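Local coordinates for iron uptake protein A2 (Synechocystis sp., PDB 2VP1) that binds ferric iron in the periplasm and probably hands it to an ABC transporter that imports the metal, at residues A[34-39]-A[52-57]; A[39-44]-A[62-67]; A[84-89]-A[262-267]; A[90-95]-A[329-334]; A[223-228]-A[296-301]. All coordinates share one frame; numbering follows the deposited sequence.

Contact 1: residues A[34-39]-A[52-57]; sequences RTINLY and DAFGEV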
# COMPACT_ATOMS: atom_id res chain seq x y z
N ARG A 34 0.22 -29.68 0.37
CA ARG A 34 0.08 -28.32 -0.23
C ARG A 34 1.08 -27.35 0.43
O ARG A 34 0.83 -26.82 1.52
CB ARG A 34 -1.37 -27.81 -0.07
CG ARG A 34 -1.95 -27.14 -1.32
CD ARG A 34 -3.50 -27.19 -1.37
NE ARG A 34 -4.15 -26.28 -0.43
CZ ARG A 34 -5.26 -25.57 -0.70
NH1 ARG A 34 -5.83 -25.67 -1.89
NH2 ARG A 34 -5.79 -24.76 0.21
N THR A 35 2.23 -27.16 -0.21
CA THR A 35 3.30 -26.41 0.43
C THR A 35 4.07 -25.47 -0.50
O THR A 35 4.45 -25.84 -1.62
CB THR A 35 4.26 -27.33 1.25
OG1 THR A 35 5.44 -27.64 0.50
CG2 THR A 35 3.56 -28.63 1.68
N ILE A 36 4.29 -24.24 -0.04
CA ILE A 36 4.92 -23.21 -0.86
C ILE A 36 6.12 -22.56 -0.20
O ILE A 36 6.30 -22.59 1.02
CB ILE A 36 3.91 -22.09 -1.28
CG1 ILE A 36 3.35 -21.38 -0.05
CG2 ILE A 36 2.80 -22.64 -2.18
CD1 ILE A 36 2.99 -19.94 -0.33
N ASN A 37 6.97 -21.97 -1.04
CA ASN A 37 7.98 -21.03 -0.61
C ASN A 37 7.52 -19.64 -1.02
O ASN A 37 7.50 -19.30 -2.21
CB ASN A 37 9.33 -21.37 -1.25
CG ASN A 37 9.79 -22.78 -0.94
OD1 ASN A 37 9.65 -23.27 0.18
ND2 ASN A 37 10.37 -23.44 -1.93
N LEU A 38 7.12 -18.85 -0.02
CA LEU A 38 6.53 -17.54 -0.24
C LEU A 38 7.51 -16.41 0.03
O LEU A 38 8.05 -16.30 1.14
CB LEU A 38 5.30 -17.35 0.64
CG LEU A 38 4.64 -15.97 0.55
CD1 LEU A 38 4.18 -15.69 -0.87
CD2 LEU A 38 3.49 -15.88 1.53
N TYR A 39 7.70 -15.57 -0.99
CA TYR A 39 8.54 -14.38 -0.90
C TYR A 39 7.62 -13.20 -0.61
O TYR A 39 6.87 -12.75 -1.48
CB TYR A 39 9.32 -14.18 -2.21
CG TYR A 39 10.52 -15.10 -2.39
CD1 TYR A 39 11.72 -14.61 -2.89
CD2 TYR A 39 10.46 -16.46 -2.06
CE1 TYR A 39 12.83 -15.44 -3.07
CE2 TYR A 39 11.57 -17.30 -2.22
CZ TYR A 39 12.75 -16.78 -2.73
OH TYR A 39 13.86 -17.59 -2.91
N ASP A 52 -1.11 -20.22 7.83
CA ASP A 52 -1.44 -21.49 8.51
C ASP A 52 -2.73 -22.14 8.02
O ASP A 52 -2.80 -23.35 7.89
CB ASP A 52 -1.55 -21.28 10.03
CG ASP A 52 -0.20 -21.02 10.70
OD1 ASP A 52 0.87 -21.25 10.06
OD2 ASP A 52 -0.23 -20.59 11.88
N ALA A 53 -3.74 -21.32 7.76
CA ALA A 53 -5.03 -21.78 7.23
C ALA A 53 -4.92 -22.38 5.81
O ALA A 53 -5.82 -23.10 5.35
CB ALA A 53 -6.05 -20.64 7.25
N PHE A 54 -3.81 -22.10 5.13
CA PHE A 54 -3.62 -22.62 3.78
C PHE A 54 -2.87 -23.94 3.79
O PHE A 54 -3.27 -24.88 3.12
CB PHE A 54 -2.94 -21.59 2.90
CG PHE A 54 -2.38 -22.14 1.62
CD1 PHE A 54 -3.20 -22.33 0.52
CD2 PHE A 54 -1.03 -22.47 1.52
CE1 PHE A 54 -2.68 -22.84 -0.68
CE2 PHE A 54 -0.50 -22.97 0.35
CZ PHE A 54 -1.32 -23.16 -0.76
N GLY A 55 -1.77 -24.01 4.54
CA GLY A 55 -0.95 -25.20 4.59
C GLY A 55 0.43 -24.89 5.12
O GLY A 55 0.60 -23.97 5.92
N GLU A 56 1.42 -25.65 4.66
CA GLU A 56 2.81 -25.40 5.05
C GLU A 56 3.39 -24.28 4.18
O GLU A 56 3.49 -24.43 2.95
CB GLU A 56 3.65 -26.68 4.93
CG GLU A 56 5.02 -26.58 5.60
CD GLU A 56 6.10 -27.37 4.86
OE1 GLU A 56 5.76 -28.40 4.22
OE2 GLU A 56 7.28 -26.95 4.91
N VAL A 57 3.74 -23.17 4.82
CA VAL A 57 4.13 -21.95 4.11
C VAL A 57 5.49 -21.48 4.58
O VAL A 57 5.61 -20.89 5.65
CB VAL A 57 3.10 -20.79 4.33
CG1 VAL A 57 3.51 -19.54 3.56
CG2 VAL A 57 1.69 -21.21 3.93
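The Arg34 guanidinium has Phe54 over one face, with ring atom CE1 3.5 Å above its plane and set toward the rim; the two planes are 23° apart. At the guanidinium edge, and in its plane, lies the backbone oxygen Phe54 O. The bend of the Arg34 chain at chi3 (74°) brings the guanidinium beside the CD1-CE1 side of the Phe54 ring. Phe54 also meets Ile36, whose CG2 comes obliquely to within 4.2 Å of Phe54 CE2, while Phe281 and Tyr284 of helix 275-285 meet the same ring from outside the two segments. Beyond Phe54 the chains run parallel. Ile36 N donates to Glu56 O at 3.1 Å, and a weak bond from Glu56 N to Arg34 O precedes it, so Glu56 is held by the two residues that flank Thr35. Thr35 and Glu56 share one side of the sheet, where Thr35 CG2 lies 3.4 Å from Glu56 OE1. On the other side Ile36 and Val57 lie alongside each other, with Ile36 CD1 3.9 Å from Val57 CG1, and Leu38 CB packs on that same methyl. This is the parallel pairing of a beta-alpha-beta unit, strand 35-40, helix 47-52 and strand 56-61, in the alpha/beta sheet of a periplasmic binding protein.

Contact 2: residues A[39-44]-A[62-67]; sequences YSSRHY and ASAEEL. With FE (Fe (III) ion), chain C.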
# COMPACT_ATOMS: atom_id res chain seq x y z
N TYR A 39 7.70 -15.57 -0.99
CA TYR A 39 8.54 -14.38 -0.90
C TYR A 39 7.62 -13.20 -0.61
O TYR A 39 6.87 -12.75 -1.48
CB TYR A 39 9.32 -14.18 -2.21
CG TYR A 39 10.52 -15.10 -2.39
CD1 TYR A 39 11.72 -14.61 -2.89
CD2 TYR A 39 10.46 -16.46 -2.06
CE1 TYR A 39 12.83 -15.44 -3.07
CE2 TYR A 39 11.57 -17.30 -2.22
CZ TYR A 39 12.75 -16.78 -2.73
OH TYR A 39 13.86 -17.59 -2.91
N SER A 40 7.67 -12.71 0.62
CA SER A 40 6.71 -11.69 1.04
C SER A 40 7.36 -10.39 1.48
O SER A 40 8.29 -10.39 2.28
CB SER A 40 5.81 -12.23 2.15
OG SER A 40 4.65 -11.42 2.30
N SER A 41 6.86 -9.28 0.94
CA SER A 41 7.19 -7.96 1.50
C SER A 41 6.07 -7.45 2.42
O SER A 41 6.18 -6.34 2.94
CB SER A 41 7.52 -6.94 0.40
OG SER A 41 6.35 -6.28 -0.07
N ARG A 42 5.01 -8.23 2.61
CA ARG A 42 3.99 -7.89 3.61
C ARG A 42 4.58 -7.86 5.03
O ARG A 42 5.60 -8.49 5.30
CB ARG A 42 2.79 -8.85 3.54
CG ARG A 42 1.81 -8.53 2.41
CD ARG A 42 0.64 -9.46 2.42
NE ARG A 42 -0.30 -9.14 3.49
CZ ARG A 42 -1.45 -8.49 3.32
NH1 ARG A 42 -1.80 -8.08 2.11
NH2 ARG A 42 -2.25 -8.25 4.35
N HIS A 43 3.95 -7.11 5.93
CA HIS A 43 4.52 -6.87 7.26
C HIS A 43 3.46 -6.84 8.36
O HIS A 43 3.42 -5.92 9.18
CB HIS A 43 5.30 -5.54 7.26
CG HIS A 43 4.62 -4.44 6.51
ND1 HIS A 43 5.03 -4.03 5.26
CD2 HIS A 43 3.53 -3.70 6.81
CE1 HIS A 43 4.23 -3.07 4.83
NE2 HIS A 43 3.31 -2.84 5.75
N TYR A 44 2.59 -7.84 8.38
CA TYR A 44 1.50 -7.88 9.32
C TYR A 44 1.54 -9.20 10.04
O TYR A 44 1.40 -10.24 9.42
CB TYR A 44 0.16 -7.69 8.61
CG TYR A 44 0.20 -6.56 7.62
CD1 TYR A 44 0.21 -5.23 8.06
CD2 TYR A 44 0.28 -6.82 6.25
CE1 TYR A 44 0.28 -4.17 7.14
CE2 TYR A 44 0.35 -5.77 5.33
CZ TYR A 44 0.34 -4.46 5.78
OH TYR A 44 0.39 -3.43 4.88
N ALA A 62 11.32 -10.00 3.19
CA ALA A 62 12.24 -8.87 3.08
C ALA A 62 11.55 -7.77 2.28
O ALA A 62 10.38 -7.90 1.97
CB ALA A 62 13.55 -9.30 2.42
N SER A 63 12.26 -6.69 1.96
CA SER A 63 11.66 -5.66 1.12
C SER A 63 11.49 -6.19 -0.30
O SER A 63 12.28 -7.02 -0.77
CB SER A 63 12.49 -4.37 1.14
OG SER A 63 13.68 -4.51 0.37
N ALA A 64 10.44 -5.72 -0.98
CA ALA A 64 10.19 -6.08 -2.39
C ALA A 64 11.44 -6.00 -3.26
O ALA A 64 11.74 -6.94 -3.98
CB ALA A 64 9.08 -5.22 -2.98
N GLU A 65 12.15 -4.87 -3.18
CA GLU A 65 13.42 -4.67 -3.88
C GLU A 65 14.39 -5.81 -3.54
O GLU A 65 14.91 -6.46 -4.44
CB GLU A 65 14.04 -3.30 -3.53
CG GLU A 65 15.29 -2.94 -4.32
CD GLU A 65 16.19 -1.88 -3.64
OE1 GLU A 65 15.83 -0.68 -3.66
OE2 GLU A 65 17.28 -2.26 -3.12
N GLU A 66 14.60 -6.08 -2.26
CA GLU A 66 15.50 -7.17 -1.86
C GLU A 66 15.05 -8.53 -2.39
O GLU A 66 15.88 -9.37 -2.79
CB GLU A 66 15.66 -7.22 -0.34
CG GLU A 66 16.10 -8.59 0.22
CD GLU A 66 17.53 -8.98 -0.15
OE1 GLU A 66 18.25 -8.18 -0.78
OE2 GLU A 66 17.92 -10.11 0.21
N LEU A 67 13.73 -8.73 -2.40
CA LEU A 67 13.17 -9.99 -2.88
C LEU A 67 13.35 -10.16 -4.39
O LEU A 67 13.66 -11.25 -4.86
CB LEU A 67 11.71 -10.13 -2.48
CG LEU A 67 11.39 -10.22 -0.99
CD1 LEU A 67 9.90 -10.08 -0.79
CD2 LEU A 67 11.94 -11.52 -0.37
FE FE C . 1.48 -1.81 5.28
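Strand 35-40 ends in an iron-binding loop, and at that point Ser40 and Ser41 meet Ala62, just before helix 64-74, and Leu67 in its first turn. Ala62 N donates to Ser40 O at 3.2 Å, tilted 23° from the carbonyl plane. Leu67 reaches across with both methyls: CD1 settles against the Ser40 peptide, and CD2 comes obliquely to the Tyr39 ring, 4.0 Å from CD1 of that tyrosine. With CG anti to its own carbonyl carbon (chi1 -64°), the leucine branch projects from the helix onto the strand end. Cutting Leu67 back to alanine removes both methyls and would probably open a gap beside the Ser40 peptide and next to Tyr39 CD1. Ser41 CB rests 3.5 Å from Ala64 N, while Ser63 OG caps the helix by accepting from Glu66 N. Within the loop, Ser40 OG accepts from Arg42 N at 3.2 Å, an ST turn that starts the bend toward the metal. The ferric ion is bound by His43 NE2 at 2.2 Å and by Tyr44 OH at 2.0 Å. Tyr169, Tyr225 and Tyr226 complete a site of one histidine and four tyrosines, a tyrosine-rich centre of the kind found in FutA-type ferric-binding proteins.

Contact 3: residues A[84-89]-A[262-267]; sequences FTVDAG and NVSGAG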
# COMPACT_ATOMS: atom_id res chain seq x y z
N PHE A 84 4.61 -11.95 -3.15
CA PHE A 84 3.48 -11.26 -2.56
C PHE A 84 3.97 -9.91 -2.05
O PHE A 84 4.76 -9.85 -1.09
CB PHE A 84 2.94 -12.09 -1.39
CG PHE A 84 1.53 -11.78 -1.00
CD1 PHE A 84 0.82 -10.76 -1.62
CD2 PHE A 84 0.92 -12.50 0.02
CE1 PHE A 84 -0.49 -10.49 -1.25
CE2 PHE A 84 -0.39 -12.22 0.40
CZ PHE A 84 -1.09 -11.21 -0.24
N THR A 85 3.53 -8.83 -2.69
CA THR A 85 4.01 -7.48 -2.32
C THR A 85 2.88 -6.66 -1.72
O THR A 85 1.75 -7.14 -1.61
CB THR A 85 4.66 -6.72 -3.54
OG1 THR A 85 3.64 -6.21 -4.41
CG2 THR A 85 5.61 -7.63 -4.33
N VAL A 86 3.19 -5.44 -1.31
CA VAL A 86 2.15 -4.50 -0.86
C VAL A 86 2.09 -3.31 -1.79
O VAL A 86 1.59 -2.26 -1.43
CB VAL A 86 2.34 -3.99 0.59
CG1 VAL A 86 2.04 -5.08 1.58
CG2 VAL A 86 3.74 -3.41 0.80
N ASP A 87 2.61 -3.47 -3.00
CA ASP A 87 2.73 -2.35 -3.91
C ASP A 87 2.64 -2.78 -5.36
O ASP A 87 3.44 -3.58 -5.83
CB ASP A 87 4.06 -1.63 -3.67
CG ASP A 87 4.40 -0.65 -4.76
OD1 ASP A 87 3.54 0.17 -5.14
OD2 ASP A 87 5.55 -0.69 -5.25
N ALA A 88 1.67 -2.22 -6.08
CA ALA A 88 1.49 -2.48 -7.50
C ALA A 88 2.72 -2.07 -8.31
O ALA A 88 2.99 -2.65 -9.37
CB ALA A 88 0.25 -1.76 -8.01
N GLY A 89 3.46 -1.06 -7.83
CA GLY A 89 4.67 -0.61 -8.50
C GLY A 89 5.72 -1.71 -8.61
O GLY A 89 6.22 -2.02 -9.69
N ASN A 262 -3.54 2.05 -3.68
CA ASN A 262 -2.61 1.01 -4.11
C ASN A 262 -3.19 -0.37 -3.79
O ASN A 262 -4.27 -0.47 -3.19
CB ASN A 262 -1.23 1.21 -3.46
CG ASN A 262 -0.11 0.55 -4.24
OD1 ASN A 262 -0.32 -0.45 -4.93
ND2 ASN A 262 1.09 1.12 -4.13
N VAL A 263 -2.48 -1.42 -4.18
CA VAL A 263 -2.94 -2.80 -4.02
C VAL A 263 -1.85 -3.73 -3.52
O VAL A 263 -0.69 -3.58 -3.90
CB VAL A 263 -3.50 -3.40 -5.35
CG1 VAL A 263 -4.97 -3.08 -5.49
CG2 VAL A 263 -2.77 -2.87 -6.55
N SER A 264 -2.21 -4.66 -2.65
CA SER A 264 -1.32 -5.75 -2.26
C SER A 264 -1.66 -6.94 -3.15
O SER A 264 -2.83 -7.34 -3.26
CB SER A 264 -1.48 -6.11 -0.78
OG SER A 264 -0.58 -7.13 -0.39
N GLY A 265 -0.64 -7.50 -3.80
CA GLY A 265 -0.88 -8.57 -4.76
C GLY A 265 0.25 -9.55 -4.97
O GLY A 265 1.34 -9.37 -4.43
N ALA A 266 -0.04 -10.57 -5.77
CA ALA A 266 0.92 -11.63 -6.02
C ALA A 266 0.74 -12.27 -7.39
O ALA A 266 -0.30 -12.11 -8.04
CB ALA A 266 0.82 -12.68 -4.94
N GLY A 267 1.78 -12.99 -7.82
CA GLY A 267 1.72 -13.89 -8.98
C GLY A 267 2.69 -15.06 -8.80
O GLY A 267 3.61 -15.00 -7.99
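Phe84 sets its ring edge to Gly265 O, which lies near the ring plane 3.2 Å from CD1, and the same CD1 packs on Ala266 CB. Thr85 N donates to Gly265 O at 2.8 Å, whereas the return bond from Gly265 N to Thr85 O is weak. Thr85 O is gripped more closely by Ser264 OG, 2.6 Å away and in the carbonyl plane; Arg42 NH1 donates to that hydroxyl in turn. Val86 points away from strand 261-268 and its side chain touches Tyr169, an iron ligand. Asp87 is the N-cap of helix 88-96. Asp87 OD1 takes Gly89 N from above the carboxylate plane at 3.0 Å, and Asn262 ND2 on the anti lone pair at 2.8 Å, with Ser172 OG a further partner. The carboxylate and amide planes stand 77° apart. Ala88 N closes the exchange with a bond to a lone pair of Asn262 OD1 (2.9 Å, 173° at the hydrogen), so one asparagine amide serves both the cap residue and the first helical turn. Ala88 CB packs on Val263 CG2. The strands thus follow the order 56-61, 35-40, 82-85, 261-268, the first three parallel and the last antiparallel, as in the type II periplasmic-binding fold.

Contact 4: residues A[90-95]-A[329-334]; sequences MLWRAE and LGRYQP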
# COMPACT_ATOMS: atom_id res chain seq x y z
N MET A 90 6.01 -2.32 -7.46
CA MET A 90 6.99 -3.38 -7.38
C MET A 90 6.50 -4.65 -8.05
O MET A 90 7.30 -5.47 -8.49
CB MET A 90 7.40 -3.65 -5.93
CG MET A 90 8.13 -2.48 -5.29
SD MET A 90 9.92 -2.39 -5.52
CE MET A 90 10.09 -2.39 -7.30
N LEU A 91 5.18 -4.82 -8.13
CA LEU A 91 4.66 -5.93 -8.92
C LEU A 91 4.94 -5.65 -10.39
O LEU A 91 5.45 -6.50 -11.11
CB LEU A 91 3.16 -6.15 -8.66
CG LEU A 91 2.75 -6.96 -7.43
CD1 LEU A 91 1.24 -7.00 -7.33
CD2 LEU A 91 3.31 -8.37 -7.45
N TRP A 92 4.66 -4.42 -10.82
CA TRP A 92 4.86 -4.06 -12.20
C TRP A 92 6.32 -4.33 -12.61
O TRP A 92 6.56 -4.93 -13.67
CB TRP A 92 4.44 -2.60 -12.42
CG TRP A 92 4.52 -2.18 -13.86
CD1 TRP A 92 3.58 -2.38 -14.83
CD2 TRP A 92 5.59 -1.47 -14.48
NE1 TRP A 92 4.01 -1.85 -16.02
CE2 TRP A 92 5.25 -1.29 -15.84
CE3 TRP A 92 6.83 -0.97 -14.02
CZ2 TRP A 92 6.09 -0.63 -16.75
CZ3 TRP A 92 7.66 -0.32 -14.93
CH2 TRP A 92 7.29 -0.15 -16.28
N ARG A 93 7.27 -3.93 -11.76
CA ARG A 93 8.71 -4.13 -12.05
C ARG A 93 9.11 -5.61 -12.10
O ARG A 93 9.83 -6.02 -13.00
CB ARG A 93 9.62 -3.35 -11.08
CG ARG A 93 11.12 -3.65 -11.31
CD ARG A 93 12.04 -2.93 -10.34
NE ARG A 93 11.70 -1.50 -10.24
CZ ARG A 93 12.23 -0.67 -9.35
NH1 ARG A 93 11.84 0.60 -9.33
NH2 ARG A 93 13.14 -1.10 -8.47
N ALA A 94 8.65 -6.40 -11.13
CA ALA A 94 8.89 -7.85 -11.15
C ALA A 94 8.33 -8.48 -12.43
O ALA A 94 8.95 -9.36 -13.03
CB ALA A 94 8.29 -8.50 -9.92
N GLU A 95 7.16 -8.02 -12.83
CA GLU A 95 6.53 -8.47 -14.05
C GLU A 95 7.34 -8.04 -15.26
O GLU A 95 7.49 -8.82 -16.19
CB GLU A 95 5.09 -7.97 -14.11
CG GLU A 95 4.31 -8.43 -15.32
CD GLU A 95 4.41 -7.45 -16.49
OE1 GLU A 95 4.76 -7.91 -17.60
OE2 GLU A 95 4.12 -6.24 -16.32
N LEU A 329 2.14 3.40 -11.59
CA LEU A 329 2.79 3.39 -10.28
C LEU A 329 4.18 2.81 -10.39
O LEU A 329 5.10 3.28 -9.76
CB LEU A 329 1.96 2.62 -9.24
CG LEU A 329 0.94 3.41 -8.41
CD1 LEU A 329 0.28 4.56 -9.15
CD2 LEU A 329 -0.15 2.50 -7.86
N GLY A 330 4.33 1.81 -11.25
CA GLY A 330 5.61 1.17 -11.44
C GLY A 330 6.43 1.84 -12.51
O GLY A 330 7.67 1.84 -12.45
N ARG A 331 5.74 2.41 -13.49
CA ARG A 331 6.37 3.03 -14.65
C ARG A 331 7.19 4.25 -14.21
O ARG A 331 8.32 4.43 -14.66
CB ARG A 331 5.29 3.41 -15.67
CG ARG A 331 5.79 3.93 -16.99
CD ARG A 331 4.64 4.07 -18.00
NE ARG A 331 4.19 2.79 -18.53
CZ ARG A 331 3.06 2.19 -18.18
NH1 ARG A 331 2.24 2.75 -17.29
NH2 ARG A 331 2.74 1.01 -18.72
N TYR A 332 6.62 5.03 -13.31
CA TYR A 332 7.26 6.24 -12.80
C TYR A 332 8.01 6.06 -11.45
O TYR A 332 8.24 7.04 -10.75
CB TYR A 332 6.23 7.37 -12.74
CG TYR A 332 5.73 7.81 -14.10
CD1 TYR A 332 6.45 8.77 -14.86
CD2 TYR A 332 4.55 7.29 -14.65
CE1 TYR A 332 6.00 9.19 -16.13
CE2 TYR A 332 4.08 7.71 -15.92
CZ TYR A 332 4.82 8.66 -16.65
OH TYR A 332 4.40 9.08 -17.90
N GLN A 333 8.41 4.83 -11.11
CA GLN A 333 9.14 4.57 -9.85
C GLN A 333 10.58 5.10 -9.79
O GLN A 333 10.99 5.66 -8.76
CB GLN A 333 9.15 3.08 -9.49
CG GLN A 333 7.90 2.63 -8.78
CD GLN A 333 8.18 1.74 -7.59
OE1 GLN A 333 9.11 0.91 -7.62
NE2 GLN A 333 7.38 1.90 -6.52
N PRO A 334 11.38 4.88 -10.86
CA PRO A 334 12.73 5.46 -10.94
C PRO A 334 12.74 6.99 -10.86
O PRO A 334 13.53 7.57 -10.12
CB PRO A 334 13.23 4.98 -12.31
CG PRO A 334 12.45 3.73 -12.57
CD PRO A 334 11.08 4.05 -12.03
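Helix 88-96 meets the end of helix 327-331 where the CA atoms of Trp92 and Gly330 come within 5.3 Å, and a CB on the glycine would probably come too near Trp92 CB. The indole lies against this backbone. Trp92 CG is anti to the backbone N (chi1 -175°), which puts Arg331 N over one ring face, 3.5 Å above the plane and toward the rim, with Gly330 C approaching obliquely. Arg331 CB is 4.1 Å from Trp92 CH2. The Arg331 guanidinium has Trp92 CZ2 over one face, the planes 63° apart, and NH1 of that arginine is bonded to Ser327 OG. Further along, Gln333 OE1 meets both Met90 CE, at 3.5 Å, and Arg93 NH1, at 3.2 Å, the latter at too poor an angle for a bond. Replacing Trp92 with alanine would probably strip the cover from the Gly330-Arg331 peptide and leave the Arg331 guanidinium without its aromatic neighbour. Between these two segments the contact is thus made by indole surface against backbone, without directed polar bonds.

Contact 5: residues A[223-228]-A[296-301]; sequences NSYYYI and EGNNEY. With FE (Fe (III) ion), chain C.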
# COMPACT_ATOMS: atom_id res chain seq x y z
N ASN A 223 -1.37 5.02 5.29
CA ASN A 223 -2.39 4.13 4.73
C ASN A 223 -3.59 3.97 5.65
O ASN A 223 -3.45 4.00 6.89
CB ASN A 223 -1.80 2.76 4.41
CG ASN A 223 -0.91 2.78 3.17
OD1 ASN A 223 -0.86 3.76 2.42
ND2 ASN A 223 -0.21 1.67 2.95
N SER A 224 -4.76 3.79 5.03
CA SER A 224 -6.04 3.72 5.72
C SER A 224 -6.12 2.64 6.78
O SER A 224 -6.57 2.91 7.89
CB SER A 224 -7.19 3.51 4.72
OG SER A 224 -6.90 2.49 3.77
N TYR A 225 -5.68 1.43 6.46
CA TYR A 225 -5.91 0.25 7.31
C TYR A 225 -5.15 0.29 8.65
O TYR A 225 -5.52 -0.41 9.59
CB TYR A 225 -5.57 -1.03 6.53
CG TYR A 225 -4.15 -1.01 6.00
CD1 TYR A 225 -3.09 -1.40 6.82
CD2 TYR A 225 -3.86 -0.55 4.71
CE1 TYR A 225 -1.79 -1.35 6.37
CE2 TYR A 225 -2.55 -0.51 4.24
CZ TYR A 225 -1.52 -0.90 5.08
OH TYR A 225 -0.21 -0.86 4.67
N TYR A 226 -4.09 1.09 8.73
CA TYR A 226 -3.32 1.23 9.96
C TYR A 226 -4.15 1.89 11.03
O TYR A 226 -4.03 1.53 12.21
CB TYR A 226 -2.04 2.04 9.72
CG TYR A 226 -0.93 1.31 8.98
CD1 TYR A 226 -0.35 0.15 9.50
CD2 TYR A 226 -0.46 1.78 7.75
CE1 TYR A 226 0.66 -0.52 8.83
CE2 TYR A 226 0.55 1.10 7.06
CZ TYR A 226 1.11 -0.04 7.61
OH TYR A 226 2.12 -0.71 6.94
N TYR A 227 -4.99 2.84 10.64
CA TYR A 227 -5.84 3.57 11.58
C TYR A 227 -6.99 2.76 12.14
O TYR A 227 -7.40 2.95 13.30
CB TYR A 227 -6.40 4.81 10.93
CG TYR A 227 -7.14 5.74 11.87
CD1 TYR A 227 -6.46 6.68 12.63
CD2 TYR A 227 -8.52 5.71 11.96
CE1 TYR A 227 -7.13 7.54 13.45
CE2 TYR A 227 -9.21 6.57 12.78
CZ TYR A 227 -8.51 7.49 13.53
OH TYR A 227 -9.19 8.36 14.37
N ILE A 228 -7.53 1.87 11.31
CA ILE A 228 -8.65 1.02 11.71
C ILE A 228 -8.21 0.02 12.78
O ILE A 228 -8.95 -0.26 13.73
CB ILE A 228 -9.29 0.28 10.49
CG1 ILE A 228 -9.43 1.22 9.27
CG2 ILE A 228 -10.63 -0.39 10.88
CD1 ILE A 228 -10.43 2.37 9.45
N GLU A 296 -11.41 -7.88 7.66
CA GLU A 296 -11.74 -7.72 9.08
C GLU A 296 -10.61 -8.15 10.04
O GLU A 296 -10.79 -8.18 11.27
CB GLU A 296 -13.05 -8.46 9.41
CG GLU A 296 -14.26 -7.96 8.58
CD GLU A 296 -15.52 -8.84 8.70
OE1 GLU A 296 -15.82 -9.31 9.82
OE2 GLU A 296 -16.20 -9.04 7.67
N GLY A 297 -9.45 -8.49 9.48
CA GLY A 297 -8.28 -8.86 10.26
C GLY A 297 -7.13 -7.89 10.02
O GLY A 297 -6.35 -7.62 10.92
N ASN A 298 -7.01 -7.38 8.79
CA ASN A 298 -6.01 -6.35 8.52
C ASN A 298 -6.61 -5.04 8.00
O ASN A 298 -5.88 -4.10 7.66
CB ASN A 298 -4.91 -6.85 7.59
CG ASN A 298 -3.63 -6.05 7.73
OD1 ASN A 298 -3.17 -5.77 8.84
ND2 ASN A 298 -3.04 -5.67 6.60
N ASN A 299 -7.94 -5.01 7.94
CA ASN A 299 -8.71 -3.79 7.66
C ASN A 299 -8.42 -3.15 6.30
O ASN A 299 -8.60 -1.94 6.13
CB ASN A 299 -8.50 -2.76 8.76
CG ASN A 299 -8.75 -3.32 10.12
OD1 ASN A 299 -9.90 -3.60 10.47
ND2 ASN A 299 -7.69 -3.49 10.91
N GLU A 300 -7.95 -3.95 5.36
CA GLU A 300 -7.80 -3.50 3.99
C GLU A 300 -9.16 -3.60 3.29
O GLU A 300 -10.11 -4.09 3.88
CB GLU A 300 -6.72 -4.33 3.30
CG GLU A 300 -5.35 -4.13 3.92
CD GLU A 300 -4.34 -5.18 3.51
OE1 GLU A 300 -4.02 -6.05 4.36
OE2 GLU A 300 -3.88 -5.16 2.35
N TYR A 301 -9.26 -3.10 2.06
CA TYR A 301 -10.46 -3.31 1.25
C TYR A 301 -10.33 -4.60 0.43
O TYR A 301 -9.45 -4.67 -0.44
CB TYR A 301 -10.68 -2.16 0.28
CG TYR A 301 -10.91 -0.83 0.91
CD1 TYR A 301 -9.84 0.03 1.21
CD2 TYR A 301 -12.21 -0.38 1.18
CE1 TYR A 301 -10.05 1.28 1.76
CE2 TYR A 301 -12.44 0.86 1.73
CZ TYR A 301 -11.35 1.69 2.03
OH TYR A 301 -11.56 2.92 2.59
FE FE C . 1.48 -1.81 5.28
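Asn299 takes a left-handed backbone conformation (phi 61°), and the loop that turns there lies against Tyr225, with Asn298 O and Asn299 O both neighbours of Tyr225 CB. The Tyr225 ring continues alongside Glu300, whose CG is 3.9 Å from Tyr225 CG. Tyr225 CG sits between its own backbone N and carbonyl carbon (chi1 56°), directing the ring to the metal. In the cleft of this periplasmic-binding fold the helix start 224-228 supplies two ligands of the ferric site, and the loop before strand 301-302 packs beside Tyr225. Tyr225 OH binds the iron at 2.0 Å, with the metal in the ring plane, and accepts from Asn223 ND2 at 3.1 Å in that amide's own plane. Tyr226 OH binds the iron at 2.1 Å, and its ring lies with one face centred over Tyr225 CE1. Glu300 forms salt bridges to Arg42 and Arg129 behind the ligand shell. On the far flank, Ile228 crosses Asn299 obliquely, with their CB atoms 3.6 Å apart.

Contacts 2 and 5 supply four of the five iron ligands, two each, from separate parts of the chain; Tyr44 OH and Tyr225 OH come within 2.6 Å of each other on the metal. The fifth is Tyr169, whose side chain lies about 4 Å from that of Val86 of contact 3, itself about 5 Å from the iron. Arg42 of contact 2 bridges to Glu300 of contact 5 (NH2 to OE1, 2.8 Å) and bonds Ser264 of contact 3 through NH1. Contacts 1, 2 and 3 all reach one sheet: Tyr39 O, common to contacts 1 and 2, is 2.9 Å from Phe84 N of contact 3. Contact 4 continues contact 3's helix; its Met90 packs on Ala64 of contact 2.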